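Local atomic coordinates of RV1873 (Mycobacterium tuberculosis, PDB entry 2JEK), a protein that is of unknown function, a conserved protein of the DUF1810 family whose helices, joined by loops and without any strand, form a right-handed superhelix. Residues L111-T116 and D121-L126; W39-Q44 and H79-L84; Y57-S60 and E64-A67. One frame throughout, in Å; residues are numbered along the deposited sequence.

Contact 1: residues L111-T116 and D121-L126; sequences LFARAT and DFVALL
The ring of F122 lies with one face against CB of F112, which stands 3.9 Å from the ring centroid and only 13° off the ring normal, a CH-pi contact. The opposite face has OD1 of D121 over its centre, and near the ring plane the edge meets the methyl CG2 of T116, 4.4 Å from F122 CE2. These groups join the two arms of a helical hairpin: helix 101-115 ends, the chain turns within a few residues, and helix 120-129 runs back. Segments 111-115 and 121-126 run at 140°, their axes 8.9 Å apart at the closest. F122 turns its CG to the side of its own backbone N (chi1 -50°), which lays the ring across the last turn of the first helix. F112 starts toward the second helix, but its ring leads off to L78, A65 and L69. The H79 ring stacks on F122, and its ND1 is hydrogen-bonded to OD2 of D121, while D121 OD1 makes a weak bond to F122 N (3.0 Å); together these may limit the carboxylate's rotation. The backbones come nearest at A113 and F122, whose CA atoms are 5.6 Å apart, with A113 CB 4.1 Å from F122 CB. Toward the exposed margin the same A113 methyl meets CG2 of V123 at 3.9 Å.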
loop_
_atom_site.group_PDB
_atom_site.type_symbol
_atom_site.label_atom_id
_atom_site.label_comp_id
_atom_site.label_asym_id
_atom_site.label_seq_id
_atom_site.Cartn_x
_atom_site.Cartn_y
_atom_site.Cartn_z
ATOM N N LEU A 111 -7.374 -1.505 2.288
ATOM C CA LEU A 111 -7.740 -2.282 1.105
ATOM C C LEU A 111 -7.220 -3.716 1.180
ATOM O O LEU A 111 -7.991 -4.675 1.028
ATOM C CB LEU A 111 -7.188 -1.596 -0.146
ATOM C CG LEU A 111 -7.277 -2.391 -1.458
ATOM C CD1 LEU A 111 -8.719 -2.719 -1.815
ATOM C CD2 LEU A 111 -6.596 -1.633 -2.590
ATOM N N PHE A 112 -5.922 -3.878 1.411
ATOM C CA PHE A 112 -5.340 -5.215 1.358
ATOM C C PHE A 112 -5.757 -6.067 2.553
ATOM O O PHE A 112 -5.917 -7.280 2.423
ATOM C CB PHE A 112 -3.832 -5.142 1.109
ATOM C CG PHE A 112 -3.511 -4.750 -0.298
ATOM C CD1 PHE A 112 -3.611 -5.697 -1.319
ATOM C CD2 PHE A 112 -3.163 -3.439 -0.629
ATOM C CE1 PHE A 112 -3.353 -5.355 -2.644
ATOM C CE2 PHE A 112 -2.913 -3.089 -1.955
ATOM C CZ PHE A 112 -2.999 -4.043 -2.966
ATOM N N ALA A 113 -6.028 -5.434 3.688
ATOM C CA ALA A 113 -6.600 -6.162 4.819
ATOM C C ALA A 113 -7.983 -6.735 4.514
ATOM O O ALA A 113 -8.349 -7.782 5.061
ATOM C CB ALA A 113 -6.642 -5.281 6.059
ATOM N N ARG A 114 -8.748 -6.061 3.659
ATOM C CA ARG A 114 -10.080 -6.528 3.280
ATOM C C ARG A 114 -10.012 -7.535 2.141
ATOM O O ARG A 114 -10.962 -8.290 1.906
ATOM C CB ARG A 114 -10.984 -5.354 2.897
ATOM C CG ARG A 114 -11.296 -4.366 4.022
ATOM C CD ARG A 114 -12.354 -4.853 5.000
ATOM N NE ARG A 114 -12.626 -3.846 6.031
ATOM C CZ ARG A 114 -13.748 -3.778 6.746
ATOM N NH1 ARG A 114 -14.732 -4.651 6.546
ATOM N NH2 ARG A 114 -13.892 -2.828 7.659
ATOM N N ALA A 115 -8.883 -7.561 1.442
ATOM C CA ALA A 115 -8.719 -8.423 0.274
ATOM C C ALA A 115 -8.457 -9.884 0.636
ATOM O O ALA A 115 -8.776 -10.793 -0.137
ATOM C CB ALA A 115 -7.607 -7.883 -0.627
ATOM N N THR A 116 -7.856 -10.109 1.801
ATOM C CA THR A 116 -7.526 -11.457 2.244
ATOM C C THR A 116 -7.643 -11.567 3.760
ATOM O O THR A 116 -7.405 -10.593 4.471
ATOM C CB THR A 116 -6.099 -11.866 1.792
ATOM O OG1 THR A 116 -5.840 -13.205 2.218
ATOM C CG2 THR A 116 -5.042 -10.927 2.394
ATOM N N ASP A 121 -0.068 -8.806 8.684
ATOM C CA ASP A 121 0.870 -7.690 8.615
ATOM C C ASP A 121 0.177 -6.355 8.319
ATOM O O ASP A 121 0.561 -5.331 8.886
ATOM C CB ASP A 121 2.038 -7.953 7.660
ATOM C CG ASP A 121 1.604 -8.420 6.294
ATOM O OD1 ASP A 121 0.414 -8.736 6.072
ATOM O OD2 ASP A 121 2.496 -8.499 5.418
ATOM N N PHE A 122 -0.840 -6.375 7.463
ATOM C CA PHE A 122 -1.585 -5.159 7.130
ATOM C C PHE A 122 -2.323 -4.657 8.360
ATOM O O PHE A 122 -2.272 -3.472 8.681
ATOM C CB PHE A 122 -2.571 -5.408 5.978
ATOM C CG PHE A 122 -1.956 -6.096 4.769
ATOM C CD1 PHE A 122 -0.769 -5.625 4.207
ATOM C CD2 PHE A 122 -2.570 -7.208 4.195
ATOM C CE1 PHE A 122 -0.185 -6.247 3.098
ATOM C CE2 PHE A 122 -1.996 -7.841 3.080
ATOM C CZ PHE A 122 -0.800 -7.352 2.538
ATOM N N VAL A 123 -2.989 -5.570 9.058
ATOM C CA VAL A 123 -3.749 -5.213 10.248
ATOM C C VAL A 123 -2.810 -4.791 11.374
ATOM O O VAL A 123 -3.108 -3.843 12.103
ATOM C CB VAL A 123 -4.694 -6.354 10.687
ATOM C CG1 VAL A 123 -5.528 -5.900 11.868
ATOM C CG2 VAL A 123 -5.620 -6.722 9.549
ATOM N N ALA A 124 -1.666 -5.459 11.496
ATOM C CA ALA A 124 -0.657 -5.080 12.489
ATOM C C ALA A 124 -0.181 -3.646 12.276
ATOM O O ALA A 124 0.028 -2.902 13.243
ATOM C CB ALA A 124 0.525 -6.038 12.468
ATOM N N LEU A 125 -0.016 -3.248 11.013
ATOM C CA LEU A 125 0.440 -1.885 10.718
ATOM C C LEU A 125 -0.639 -0.891 11.169
ATOM O O LEU A 125 -0.338 0.113 11.831
ATOM C CB LEU A 125 0.800 -1.722 9.234
ATOM C CG LEU A 125 1.699 -0.524 8.890
ATOM C CD1 LEU A 125 2.450 -0.807 7.602
ATOM C CD2 LEU A 125 0.895 0.775 8.759
ATOM N N LEU A 126 -1.895 -1.174 10.835
ATOM C CA LEU A 126 -3.001 -0.313 11.275
ATOM C C LEU A 126 -3.091 -0.229 12.797
ATOM O O LEU A 126 -3.341 0.847 13.365
ATOM C CB LEU A 126 -4.332 -0.781 10.674
ATOM C CG LEU A 126 -4.453 -0.615 9.150
ATOM C CD1 LEU A 126 -5.690 -1.307 8.592
ATOM C CD2 LEU A 126 -4.444 0.861 8.722
#

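Contact 2: residues W39-Q44 and H79-L84; sequences WFVFPQ and HECTGL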
loop_
_atom_site.group_PDB
_atom_site.type_symbol
_atom_site.label_atom_id
_atom_site.label_comp_id
_atom_site.label_asym_id
_atom_site.label_seq_id
_atom_site.Cartn_x
_atom_site.Cartn_y
_atom_site.Cartn_z
ATOM N N TRP A 39 2.328 5.579 -4.987
ATOM C CA TRP A 39 1.160 5.090 -5.715
ATOM C C TRP A 39 1.293 3.643 -6.143
ATOM O O TRP A 39 0.295 2.923 -6.218
ATOM C CB TRP A 39 0.842 5.948 -6.949
ATOM C CG TRP A 39 1.114 7.411 -6.783
ATOM C CD1 TRP A 39 0.220 8.391 -6.417
ATOM C CD2 TRP A 39 2.368 8.068 -6.990
ATOM N NE1 TRP A 39 0.856 9.607 -6.376
ATOM C CE2 TRP A 39 2.170 9.439 -6.722
ATOM C CE3 TRP A 39 3.642 7.631 -7.374
ATOM C CZ2 TRP A 39 3.204 10.378 -6.827
ATOM C CZ3 TRP A 39 4.672 8.564 -7.476
ATOM C CH2 TRP A 39 4.442 9.923 -7.203
ATOM N N PHE A 40 2.522 3.219 -6.428
ATOM C CA PHE A 40 2.737 1.898 -7.011
ATOM C C PHE A 40 3.537 0.950 -6.104
ATOM O O PHE A 40 3.887 -0.149 -6.515
ATOM C CB PHE A 40 3.325 2.006 -8.431
ATOM C CG PHE A 40 4.549 2.867 -8.535
ATOM C CD1 PHE A 40 5.794 2.393 -8.121
ATOM C CD2 PHE A 40 4.462 4.159 -9.055
ATOM C CE1 PHE A 40 6.930 3.182 -8.226
ATOM C CE2 PHE A 40 5.602 4.955 -9.180
ATOM C CZ PHE A 40 6.834 4.461 -8.752
ATOM N N VAL A 41 3.798 1.393 -4.868
ATOM C CA VAL A 41 4.418 0.558 -3.819
ATOM C C VAL A 41 3.374 0.165 -2.751
ATOM O O VAL A 41 3.347 -0.988 -2.310
ATOM C CB VAL A 41 5.631 1.281 -3.168
ATOM C CG1 VAL A 41 6.152 0.528 -1.927
ATOM C CG2 VAL A 41 6.750 1.437 -4.188
ATOM N N PHE A 42 2.533 1.127 -2.346
ATOM C CA PHE A 42 1.445 0.861 -1.417
ATOM C C PHE A 42 0.158 1.277 -2.115
ATOM O O PHE A 42 -0.388 2.355 -1.855
ATOM C CB PHE A 42 1.643 1.656 -0.116
ATOM C CG PHE A 42 2.724 1.109 0.771
ATOM C CD1 PHE A 42 2.551 -0.102 1.441
ATOM C CD2 PHE A 42 3.905 1.814 0.953
ATOM C CE1 PHE A 42 3.539 -0.599 2.284
ATOM C CE2 PHE A 42 4.900 1.316 1.810
ATOM C CZ PHE A 42 4.719 0.116 2.467
ATOM N N PRO A 43 -0.331 0.423 -3.027
ATOM C CA PRO A 43 -1.454 0.860 -3.844
ATOM C C PRO A 43 -2.744 1.033 -3.065
ATOM O O PRO A 43 -2.983 0.346 -2.064
ATOM C CB PRO A 43 -1.599 -0.273 -4.872
ATOM C CG PRO A 43 -0.240 -0.958 -4.866
ATOM C CD PRO A 43 0.134 -0.918 -3.419
ATOM N N GLN A 44 -3.575 1.957 -3.540
ATOM C CA GLN A 44 -4.868 2.228 -2.928
ATOM C C GLN A 44 -5.954 2.179 -4.004
ATOM O O GLN A 44 -5.662 2.189 -5.201
ATOM C CB GLN A 44 -4.861 3.599 -2.247
ATOM C CG GLN A 44 -4.749 4.772 -3.225
ATOM C CD GLN A 44 -4.728 6.111 -2.542
ATOM O OE1 GLN A 44 -5.159 7.115 -3.105
ATOM N NE2 GLN A 44 -4.219 6.141 -1.325
ATOM N N HIS A 79 4.193 -7.410 1.113
ATOM C CA HIS A 79 4.415 -7.902 2.466
ATOM C C HIS A 79 5.791 -7.468 2.976
ATOM O O HIS A 79 5.947 -7.112 4.155
ATOM C CB HIS A 79 4.290 -9.421 2.525
ATOM C CG HIS A 79 2.888 -9.917 2.363
ATOM N ND1 HIS A 79 1.949 -9.826 3.366
ATOM C CD2 HIS A 79 2.279 -10.551 1.335
ATOM C CE1 HIS A 79 0.817 -10.371 2.960
ATOM N NE2 HIS A 79 0.990 -10.817 1.729
ATOM N N GLU A 80 6.795 -7.493 2.096
ATOM C CA GLU A 80 8.121 -7.008 2.484
ATOM C C GLU A 80 8.062 -5.559 2.951
ATOM O O GLU A 80 8.591 -5.211 4.009
ATOM C CB GLU A 80 9.118 -7.146 1.326
ATOM C CG GLU A 80 10.394 -6.316 1.505
ATOM C CD GLU A 80 11.451 -6.626 0.464
ATOM O OE1 GLU A 80 11.096 -6.753 -0.730
ATOM O OE2 GLU A 80 12.639 -6.717 0.843
ATOM N N CYS A 81 7.386 -4.717 2.173
ATOM C CA CYS A 81 7.353 -3.288 2.463
ATOM C C CYS A 81 6.549 -3.018 3.714
ATOM O O CYS A 81 6.924 -2.182 4.517
ATOM C CB CYS A 81 6.786 -2.532 1.265
ATOM S SG CYS A 81 7.913 -2.477 -0.149
ATOM N N THR A 82 5.437 -3.724 3.877
ATOM C CA THR A 82 4.626 -3.606 5.092
ATOM C C THR A 82 5.437 -4.025 6.321
ATOM O O THR A 82 5.431 -3.324 7.338
ATOM C CB THR A 82 3.359 -4.466 4.953
ATOM O OG1 THR A 82 2.615 -4.002 3.821
ATOM C CG2 THR A 82 2.474 -4.400 6.205
ATOM N N GLY A 83 6.139 -5.155 6.207
ATOM C CA GLY A 83 6.962 -5.669 7.303
ATOM C C GLY A 83 8.078 -4.728 7.719
ATOM O O GLY A 83 8.351 -4.552 8.928
ATOM N N LEU A 84 8.715 -4.093 6.730
ATOM C CA LEU A 84 9.757 -3.094 7.013
ATOM C C LEU A 84 9.217 -1.921 7.824
ATOM O O LEU A 84 9.865 -1.454 8.767
ATOM C CB LEU A 84 10.415 -2.597 5.717
ATOM C CG LEU A 84 11.278 -3.630 4.993
ATOM C CD1 LEU A 84 11.683 -3.109 3.619
ATOM C CD2 LEU A 84 12.500 -3.985 5.845
#
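The tight part of this contact is the end of the F42 ring driven against C81: F42 CZ lies 3.6 Å from C81 CB, and the carbonyl oxygen C81 O lies in the ring plane, 3.8 Å from that same F42 CZ. T82 OG1 is also in the plane, at the neighbouring edge atom, 3.8 Å from F42 CE1. The hydrogen bond of this hydroxyl is to L78 O, and its approach to the F42 edge is a van der Waals one. The sulfur of C81 takes a different path. With SG beside the backbone N and anti to the carbonyl carbon (chi1 -72°), it passes the ring obliquely, 5.5 Å from the F42 centroid and 33° off the normal, and reaches the methyl CG1 of V41 at 3.9 Å. Even so the backbones stay apart, the nearest CA atoms, those of V41 and C81, being 7.9 Å from each other. The looser side is the outer face of helix 74-87, where H79, E80, G83 and L84 are partly exposed; there E80 OE1 bonds Y21 OH. The four residues that do meet are buried, with Y21, V24 and L28 of helix 21-29 and L105 and S108 of helix 101-115 completing their surroundings. This is apolar core packing with an oblique cysteine sulfur-aromatic contact, in an all-helical right-handed superhelix.

Contact 3: residues Y57-S60 and E64-A67; sequences YGIS and EAQA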
loop_
_atom_site.group_PDB
_atom_site.type_symbol
_atom_site.label_atom_id
_atom_site.label_comp_id
_atom_site.label_asym_id
_atom_site.label_seq_id
_atom_site.Cartn_x
_atom_site.Cartn_y
_atom_site.Cartn_z
ATOM N N TYR A 57 -2.375 4.199 -11.180
ATOM C CA TYR A 57 -1.893 3.173 -10.250
ATOM C C TYR A 57 -2.923 2.786 -9.202
ATOM O O TYR A 57 -2.641 1.984 -8.308
ATOM C CB TYR A 57 -0.546 3.587 -9.631
ATOM C CG TYR A 57 0.528 3.631 -10.697
ATOM C CD1 TYR A 57 0.949 2.454 -11.324
ATOM C CD2 TYR A 57 1.100 4.844 -11.094
ATOM C CE1 TYR A 57 1.921 2.474 -12.334
ATOM C CE2 TYR A 57 2.079 4.877 -12.094
ATOM C CZ TYR A 57 2.481 3.685 -12.701
ATOM O OH TYR A 57 3.441 3.702 -13.687
ATOM N N GLY A 58 -4.125 3.347 -9.341
ATOM C CA GLY A 58 -5.241 2.988 -8.480
ATOM C C GLY A 58 -5.676 1.554 -8.748
ATOM O O GLY A 58 -5.628 1.068 -9.891
ATOM N N ILE A 59 -6.079 0.864 -7.681
ATOM C CA ILE A 59 -6.600 -0.505 -7.774
ATOM C C ILE A 59 -8.079 -0.413 -8.115
ATOM O O ILE A 59 -8.812 0.331 -7.463
ATOM C CB ILE A 59 -6.377 -1.248 -6.433
ATOM C CG1 ILE A 59 -4.877 -1.376 -6.143
ATOM C CG2 ILE A 59 -7.081 -2.626 -6.407
ATOM C CD1 ILE A 59 -4.147 -2.444 -6.960
ATOM N N SER A 60 -8.513 -1.161 -9.131
ATOM C CA SER A 60 -9.870 -0.986 -9.661
ATOM C C SER A 60 -10.963 -1.559 -8.752
ATOM O O SER A 60 -12.093 -1.067 -8.739
ATOM C CB SER A 60 -9.996 -1.612 -11.054
ATOM O OG SER A 60 -9.790 -3.010 -11.009
ATOM N N GLU A 64 -9.054 -6.999 -8.111
ATOM C CA GLU A 64 -7.708 -6.618 -8.536
ATOM C C GLU A 64 -6.714 -6.668 -7.359
ATOM O O GLU A 64 -5.586 -7.121 -7.520
ATOM C CB GLU A 64 -7.684 -5.253 -9.226
ATOM C CG GLU A 64 -6.268 -4.864 -9.639
ATOM C CD GLU A 64 -6.163 -3.608 -10.475
ATOM O OE1 GLU A 64 -7.187 -2.978 -10.827
ATOM O OE2 GLU A 64 -5.014 -3.238 -10.798
ATOM N N ALA A 65 -7.149 -6.223 -6.181
ATOM C CA ALA A 65 -6.285 -6.299 -4.992
ATOM C C ALA A 65 -5.903 -7.742 -4.700
ATOM O O ALA A 65 -4.761 -8.046 -4.342
ATOM C CB ALA A 65 -6.964 -5.656 -3.778
ATOM N N GLN A 66 -6.868 -8.642 -4.875
ATOM C CA GLN A 66 -6.606 -10.067 -4.644
ATOM C C GLN A 66 -5.618 -10.628 -5.662
ATOM O O GLN A 66 -4.699 -11.371 -5.307
ATOM C CB GLN A 66 -7.913 -10.851 -4.647
ATOM C CG GLN A 66 -8.771 -10.490 -3.449
ATOM C CD GLN A 66 -10.111 -11.177 -3.408
ATOM O OE1 GLN A 66 -10.655 -11.581 -4.440
ATOM N NE2 GLN A 66 -10.664 -11.305 -2.197
ATOM N N ALA A 67 -5.791 -10.234 -6.918
ATOM C CA ALA A 67 -4.831 -10.614 -7.967
ATOM C C ALA A 67 -3.428 -10.062 -7.686
ATOM O O ALA A 67 -2.417 -10.720 -7.936
ATOM C CB ALA A 67 -5.326 -10.162 -9.321
#
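E64 reaches from the first turn of helix 62-70 back to the loop that leads into it, and each part of its side chain meets I59 or S60. At the base, E64 CB touches both S60 OG at 3.6 Å and the methyl I59 CG2 at 3.9 Å. CG, set anti to the backbone N (chi1 179°), carries the chain out of the helix and stays against the same methyl, 4.0 Å from I59 CG2. From there the chain is extended, and its carboxylate arrives beside the loop backbone, where OE1 is gripped twice by one residue. S60 OG donates to E64 OE1 over 2.6 Å, and OE1 receives it on its anti lone pair, the one turned away from the other oxygen. The amide S60 N donates to E64 OE1 as well, over 2.8 Å and fairly straight at 159°, but it comes from above the carboxylate plane. E64 OE2 comes to 4.0 Å from I59 CD1, the two side chains lying obliquely across each other, and forms a salt bridge with R12, whose NH2 also bonds G58 O. With both oxygens engaged, the carboxylate is probably fixed in rotation, and the nearby arginine would favour its charged form. Beside the paired hydrogen bonds, the methyl I59 CG2 packs on the helix backbone at A65 N (3.6 Å) and on A65 CB (4.0 Å). A further bond, S61 OG with E64 N, ties the intervening turn to the start of the helix. Around the whole, F13 of helix 11-17 touches both I59 and E64, L111 of helix 101-115 packs on I59 and A65, and backbone bonds to Q44 and R46 hold I59 to a second loop, so that the junction sits between those two helices.

Contact 2 is the most central of the three, about 4 Å from the chain centre to its own, and all its touching residues are buried and meet mostly through carbon and sulfur, without a hydrogen bond between the segments. Contact 3 lies farther out, at about 11 Å between centres, yet is buried except at S60, and is the one where hydrogen bonds join the segments, while contact 1, at about 9 Å, is aromatic in its inner part and exposed at V123. Helix 101-115 supplies contact 1 and also backs the other two. Direct links knit them together: F112 packs on P43 between contacts 1 and 2, A115 O bonds Q66 NE2 between contacts 1 and 3, and F40 meets Y57 between contacts 2 and 3.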